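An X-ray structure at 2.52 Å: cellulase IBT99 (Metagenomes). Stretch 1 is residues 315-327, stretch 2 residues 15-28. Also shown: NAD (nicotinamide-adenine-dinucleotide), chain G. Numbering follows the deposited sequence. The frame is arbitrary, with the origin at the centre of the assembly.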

# COMPACT_ATOMS: atom_id res chain seq x y z
N GLN A 315 25.29 44.02 7.74
CA GLN A 315 25.27 43.45 6.40
C GLN A 315 24.77 42.01 6.44
O GLN A 315 23.94 41.60 5.62
CB GLN A 315 26.67 43.50 5.78
CG GLN A 315 27.09 44.85 5.24
CD GLN A 315 28.46 44.79 4.58
OE1 GLN A 315 29.48 44.61 5.25
NE2 GLN A 315 28.49 44.93 3.26
N PHE A 316 25.27 41.22 7.39
CA PHE A 316 25.01 39.79 7.45
C PHE A 316 23.87 39.43 8.39
O PHE A 316 23.60 38.24 8.58
CB PHE A 316 26.29 39.06 7.88
CG PHE A 316 27.55 39.72 7.40
CD1 PHE A 316 27.94 39.62 6.07
CD2 PHE A 316 28.35 40.44 8.27
CE1 PHE A 316 29.10 40.23 5.63
CE2 PHE A 316 29.51 41.05 7.84
CZ PHE A 316 29.89 40.94 6.51
N TYR A 317 23.18 40.42 8.97
CA TYR A 317 22.08 40.17 9.89
C TYR A 317 20.73 40.20 9.20
O TYR A 317 19.71 40.53 9.82
CB TYR A 317 22.10 41.19 11.03
CG TYR A 317 23.36 41.21 11.88
CD1 TYR A 317 24.30 40.19 11.80
CD2 TYR A 317 23.61 42.26 12.75
CE1 TYR A 317 25.45 40.21 12.57
CE2 TYR A 317 24.75 42.29 13.53
CZ TYR A 317 25.67 41.27 13.43
OH TYR A 317 26.81 41.30 14.20
N VAL A 318 20.68 39.86 7.91
CA VAL A 318 19.46 39.95 7.12
C VAL A 318 18.95 38.55 6.80
O VAL A 318 19.73 37.59 6.72
CB VAL A 318 19.68 40.77 5.83
CG1 VAL A 318 20.04 42.21 6.18
CG2 VAL A 318 20.76 40.14 4.98
N GLY A 319 17.64 38.44 6.63
CA GLY A 319 17.00 37.19 6.27
C GLY A 319 16.46 36.45 7.48
O GLY A 319 16.84 36.70 8.63
N VAL A 320 15.57 35.50 7.21
CA VAL A 320 14.99 34.66 8.24
C VAL A 320 15.82 33.39 8.33
O VAL A 320 15.41 32.39 8.93
CB VAL A 320 13.51 34.34 7.95
CG1 VAL A 320 12.76 34.03 9.24
CG2 VAL A 320 12.86 35.50 7.21
N HIS A 321 17.01 33.43 7.73
CA HIS A 321 17.88 32.26 7.70
C HIS A 321 18.31 31.87 9.11
O HIS A 321 18.09 30.74 9.55
CB HIS A 321 19.09 32.54 6.82
CG HIS A 321 19.92 31.34 6.53
ND1 HIS A 321 21.19 31.16 7.05
CD2 HIS A 321 19.67 30.24 5.79
CE1 HIS A 321 21.68 30.01 6.63
NE2 HIS A 321 20.77 29.43 5.87
N GLY A 322 18.92 32.81 9.84
CA GLY A 322 19.38 32.50 11.18
C GLY A 322 18.27 32.35 12.19
O GLY A 322 18.38 31.56 13.14
N LYS A 323 17.17 33.08 12.01
CA LYS A 323 16.06 33.01 12.96
C LYS A 323 15.40 31.64 12.94
O LYS A 323 14.98 31.13 13.99
CB LYS A 323 15.04 34.10 12.68
CG LYS A 323 15.50 35.51 13.02
CD LYS A 323 14.42 36.53 12.69
CE LYS A 323 14.82 37.93 13.13
NZ LYS A 323 13.79 38.94 12.76
N PHE A 324 15.29 31.03 11.76
CA PHE A 324 14.60 29.75 11.64
C PHE A 324 15.45 28.59 12.15
O PHE A 324 14.92 27.66 12.78
CB PHE A 324 14.19 29.52 10.19
CG PHE A 324 13.77 28.11 9.89
CD1 PHE A 324 12.69 27.54 10.53
CD2 PHE A 324 14.46 27.36 8.95
CE1 PHE A 324 12.30 26.24 10.25
CE2 PHE A 324 14.08 26.06 8.67
CZ PHE A 324 13.00 25.50 9.32
N ILE A 325 16.76 28.63 11.90
CA ILE A 325 17.62 27.53 12.32
C ILE A 325 17.80 27.53 13.83
O ILE A 325 17.82 26.47 14.47
CB ILE A 325 18.97 27.62 11.58
CG1 ILE A 325 18.74 27.58 10.07
CG2 ILE A 325 19.89 26.48 12.01
CD1 ILE A 325 19.91 28.10 9.27
N VAL A 326 17.94 28.71 14.43
CA VAL A 326 18.09 28.80 15.88
C VAL A 326 16.82 28.34 16.58
O VAL A 326 16.87 27.71 17.65
CB VAL A 326 18.49 30.23 16.29
CG1 VAL A 326 18.45 30.39 17.80
CG2 VAL A 326 19.87 30.56 15.76
N LYS A 327 15.65 28.62 15.99
CA LYS A 327 14.39 28.18 16.59
C LYS A 327 14.29 26.66 16.64
O LYS A 327 13.70 26.11 17.57
CB LYS A 327 13.22 28.78 15.81
CG LYS A 327 11.85 28.34 16.30
CD LYS A 327 11.66 28.64 17.78
CE LYS A 327 10.34 28.09 18.29
NZ LYS A 327 10.21 28.22 19.77
PA NAD G . 30.50 29.15 1.12
O1A NAD G . 31.11 28.48 -0.07
O2A NAD G . 30.64 30.63 1.24
O5B NAD G . 31.07 28.45 2.45
C5B NAD G . 30.93 27.01 2.62
C4B NAD G . 31.95 26.53 3.62
O4B NAD G . 31.86 25.08 3.75
C3B NAD G . 33.42 26.82 3.28
O3B NAD G . 34.07 27.39 4.42
C2B NAD G . 33.99 25.43 2.98
O2B NAD G . 35.39 25.32 3.17
C1B NAD G . 33.17 24.59 3.95
N9A NAD G . 33.19 23.16 3.67
C8A NAD G . 33.23 22.56 2.44
N7A NAD G . 33.25 21.25 2.49
C5A NAD G . 33.25 20.97 3.85
C6A NAD G . 33.27 19.75 4.56
N6A NAD G . 33.31 18.56 3.97
N1A NAD G . 33.27 19.81 5.91
C2A NAD G . 33.23 21.02 6.49
N3A NAD G . 33.20 22.23 5.93
C4A NAD G . 33.22 22.13 4.59
O3 NAD G . 28.94 28.77 1.19
PN NAD G . 27.63 29.65 1.49
O1N NAD G . 27.83 30.39 2.77
O2N NAD G . 27.27 30.42 0.27
O5D NAD G . 26.56 28.48 1.72
C5D NAD G . 26.87 27.46 2.70
C4D NAD G . 25.87 26.33 2.57
O4D NAD G . 24.58 26.78 3.03
C3D NAD G . 25.63 25.82 1.14
O3D NAD G . 25.62 24.40 1.13
C2D NAD G . 24.23 26.39 0.86
O2D NAD G . 23.54 25.75 -0.20
C1D NAD G . 23.58 26.19 2.22
N1N NAD G . 22.32 26.97 2.37
C2N NAD G . 21.11 26.32 2.34
C3N NAD G . 19.93 27.03 2.45
C7N NAD G . 18.64 26.26 2.47
O7N NAD G . 17.64 26.73 1.94
N7N NAD G . 18.63 25.09 3.11
C4N NAD G . 19.98 28.42 2.55
C5N NAD G . 21.20 29.06 2.61
C6N NAD G . 22.36 28.31 2.52
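Stretch 2, residues 15-28: TYTPGIVKDLLDQR

Stretch 2 begins with two residues of loop or turn, Thr 15 and Tyr 16, whose backbone angles are already near-helical and lead into what follows; it then coils into a helix that starts at Thr 17, held by bonds such as Asp 23 N to Gly 19 O (3.0 Å) and Leu 24 N to Ile 20 O (2.8 Å). Stretch 1 runs as loop and turn until Val 320, the N-cap residue, after which a helix starts at His 321 and continues past Lys 327. The two helices run in broadly the same direction: their axes cross at -53° and approach to 8.3 Å. Three places set the register. CA of Phe 316 lies 5.0 Å from CA of Gly 19, CA of Gly 322 lies 4.4 Å from CA of Ile 20, and CA of Val 326 lies 5.9 Å from CA of Leu 24. No direct hydrogen bond joins the stretches, so the contact rests on packing, supplemented by one water.

Glycine at two positions lets the backbones come this close. The carbonyl O of Phe 316 rests 3.2 Å from CA of Gly 19, where a CB would clash with that oxygen. Gly 322 plays the corresponding part on the other helix: its CA is 3.2 Å from OD2 of Asp 23 and 4.1 Å from CG2 of Ile 20, and a CB would run into the carboxylate. Gly 319 is different; its backbone angles by themselves call for glycine, and it makes no contact here.

Around Gly 19 the aromatic residues of the loop cover the start of the helix. CD2 of Phe 316 meets CB of Pro 18 at 4.1 Å, an apolar contact suited to the compact proline ring, which also tolerates the first turn of a helix, where its missing amide hydrogen costs little. Tyr 317 points its CB sideways, but its ring reaches over to Lys 22, whose CG sits 3.7 Å from the centroid of the tyrosine ring, over one face, in a CH-pi contact. A lysine can offer its methylene groups to a ring and still use its charge beyond it: NZ of Lys 22 forms a salt bridge with OD2 of Asp 26 at 2.9 Å.

Farther along, Val 326 packs its short branched side chain against the helix backbone, with CG2 3.6 Å from O of Asp 23 and 4.1 Å from CB of Leu 24, while CG1 lies 3.7 Å from CG of Gln 27.

His 321 and Tyr 16 meet beside the NAD. Their ring centroids are 4.6 Å apart with planes at 40°, an oblique pairing, and a water links O of Tyr 16 and ND1 of His 321, each at 3.2 Å. NE2 of His 321 comes within 3.3 Å of C5N of NAD, which also lies over one face of the Tyr 16 ring. Next to them, Thr 15 uses both its N and its OG1 to bind O1N of NAD, each at 2.8 Å, a natural role for a small hydroxyl residue facing a phosphate.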

# COMPACT_ATOMS: atom_id res chain seq x y z
N THR A 15 29.52 32.16 4.17
CA THR A 15 29.05 33.54 4.14
C THR A 15 27.88 33.77 5.08
O THR A 15 27.58 34.92 5.41
CB THR A 15 28.66 33.93 2.72
OG1 THR A 15 27.60 33.09 2.26
CG2 THR A 15 29.86 33.79 1.78
N TYR A 16 27.21 32.70 5.52
CA TYR A 16 26.11 32.81 6.47
C TYR A 16 26.56 32.62 7.91
O TYR A 16 25.72 32.70 8.82
CB TYR A 16 25.02 31.78 6.14
CG TYR A 16 24.42 31.94 4.76
CD1 TYR A 16 24.80 31.12 3.71
CD2 TYR A 16 23.46 32.92 4.51
CE1 TYR A 16 24.25 31.26 2.45
CE2 TYR A 16 22.91 33.07 3.25
CZ TYR A 16 23.30 32.24 2.23
OH TYR A 16 22.75 32.39 0.98
N THR A 17 27.85 32.37 8.14
CA THR A 17 28.33 32.15 9.51
C THR A 17 28.16 33.37 10.40
O THR A 17 27.63 33.22 11.51
CB THR A 17 29.78 31.66 9.47
OG1 THR A 17 29.86 30.43 8.75
CG2 THR A 17 30.30 31.44 10.89
N PRO A 18 28.58 34.58 10.01
CA PRO A 18 28.33 35.74 10.89
C PRO A 18 26.86 36.02 11.12
O PRO A 18 26.52 36.65 12.13
CB PRO A 18 29.00 36.90 10.14
CG PRO A 18 29.98 36.26 9.23
CD PRO A 18 29.35 34.97 8.81
N GLY A 19 25.98 35.57 10.23
CA GLY A 19 24.56 35.82 10.42
C GLY A 19 23.96 34.93 11.50
O GLY A 19 23.28 35.42 12.41
N ILE A 20 24.20 33.62 11.42
CA ILE A 20 23.60 32.70 12.38
C ILE A 20 24.28 32.79 13.74
O ILE A 20 23.67 32.42 14.75
CB ILE A 20 23.64 31.25 11.85
CG1 ILE A 20 25.05 30.67 11.98
CG2 ILE A 20 23.16 31.20 10.41
CD1 ILE A 20 25.08 29.16 11.91
N VAL A 21 25.53 33.26 13.80
CA VAL A 21 26.17 33.47 15.10
C VAL A 21 25.44 34.56 15.87
O VAL A 21 25.16 34.41 17.07
CB VAL A 21 27.66 33.81 14.91
CG1 VAL A 21 28.24 34.39 16.19
CG2 VAL A 21 28.44 32.58 14.50
N LYS A 22 25.10 35.66 15.20
CA LYS A 22 24.35 36.72 15.85
C LYS A 22 22.93 36.27 16.19
O LYS A 22 22.40 36.61 17.25
CB LYS A 22 24.33 37.97 14.96
CG LYS A 22 23.90 39.25 15.67
CD LYS A 22 22.42 39.53 15.49
CE LYS A 22 22.03 40.83 16.19
NZ LYS A 22 20.58 41.11 16.05
N ASP A 23 22.30 35.50 15.29
CA ASP A 23 20.97 34.98 15.58
C ASP A 23 21.00 33.96 16.71
O ASP A 23 19.99 33.79 17.41
CB ASP A 23 20.37 34.36 14.31
CG ASP A 23 19.94 35.41 13.30
OD1 ASP A 23 19.14 36.30 13.68
OD2 ASP A 23 20.40 35.35 12.15
N LEU A 24 22.12 33.28 16.91
CA LEU A 24 22.25 32.37 18.04
C LEU A 24 22.52 33.12 19.34
O LEU A 24 22.04 32.70 20.40
CB LEU A 24 23.36 31.35 17.77
CG LEU A 24 23.61 30.30 18.85
CD1 LEU A 24 22.38 29.43 19.06
CD2 LEU A 24 24.83 29.45 18.51
N LEU A 25 23.27 34.22 19.27
CA LEU A 25 23.54 35.02 20.46
C LEU A 25 22.31 35.78 20.93
O LEU A 25 22.21 36.11 22.12
CB LEU A 25 24.68 35.99 20.19
CG LEU A 25 26.07 35.38 19.96
CD1 LEU A 25 27.11 36.46 19.71
CD2 LEU A 25 26.47 34.50 21.13
N ASP A 26 21.37 36.08 20.03
CA ASP A 26 20.14 36.75 20.42
C ASP A 26 19.22 35.87 21.26
O ASP A 26 18.25 36.38 21.83
CB ASP A 26 19.38 37.25 19.19
CG ASP A 26 20.13 38.34 18.45
OD1 ASP A 26 20.96 39.02 19.08
OD2 ASP A 26 19.88 38.51 17.24
N GLN A 27 19.49 34.57 21.33
CA GLN A 27 18.71 33.66 22.16
C GLN A 27 19.57 33.14 23.30
O GLN A 27 19.60 31.94 23.58
CB GLN A 27 18.16 32.51 21.33
CG GLN A 27 17.27 32.95 20.18
CD GLN A 27 15.97 33.57 20.65
OE1 GLN A 27 15.55 34.62 20.16
NE2 GLN A 27 15.32 32.92 21.61
N ARG A 28 20.28 34.05 23.97
CA ARG A 28 21.27 33.64 24.96
C ARG A 28 20.62 33.12 26.24
O ARG A 28 21.17 32.24 26.90
CB ARG A 28 22.20 34.81 25.27
CG ARG A 28 23.59 34.42 25.73
CD ARG A 28 24.62 35.48 25.34
NE ARG A 28 24.28 36.80 25.88
CZ ARG A 28 23.72 37.78 25.17
NH1 ARG A 28 23.42 37.59 23.89
NH2 ARG A 28 23.45 38.94 25.75
O HOH W 1 22.93 33.75 7.72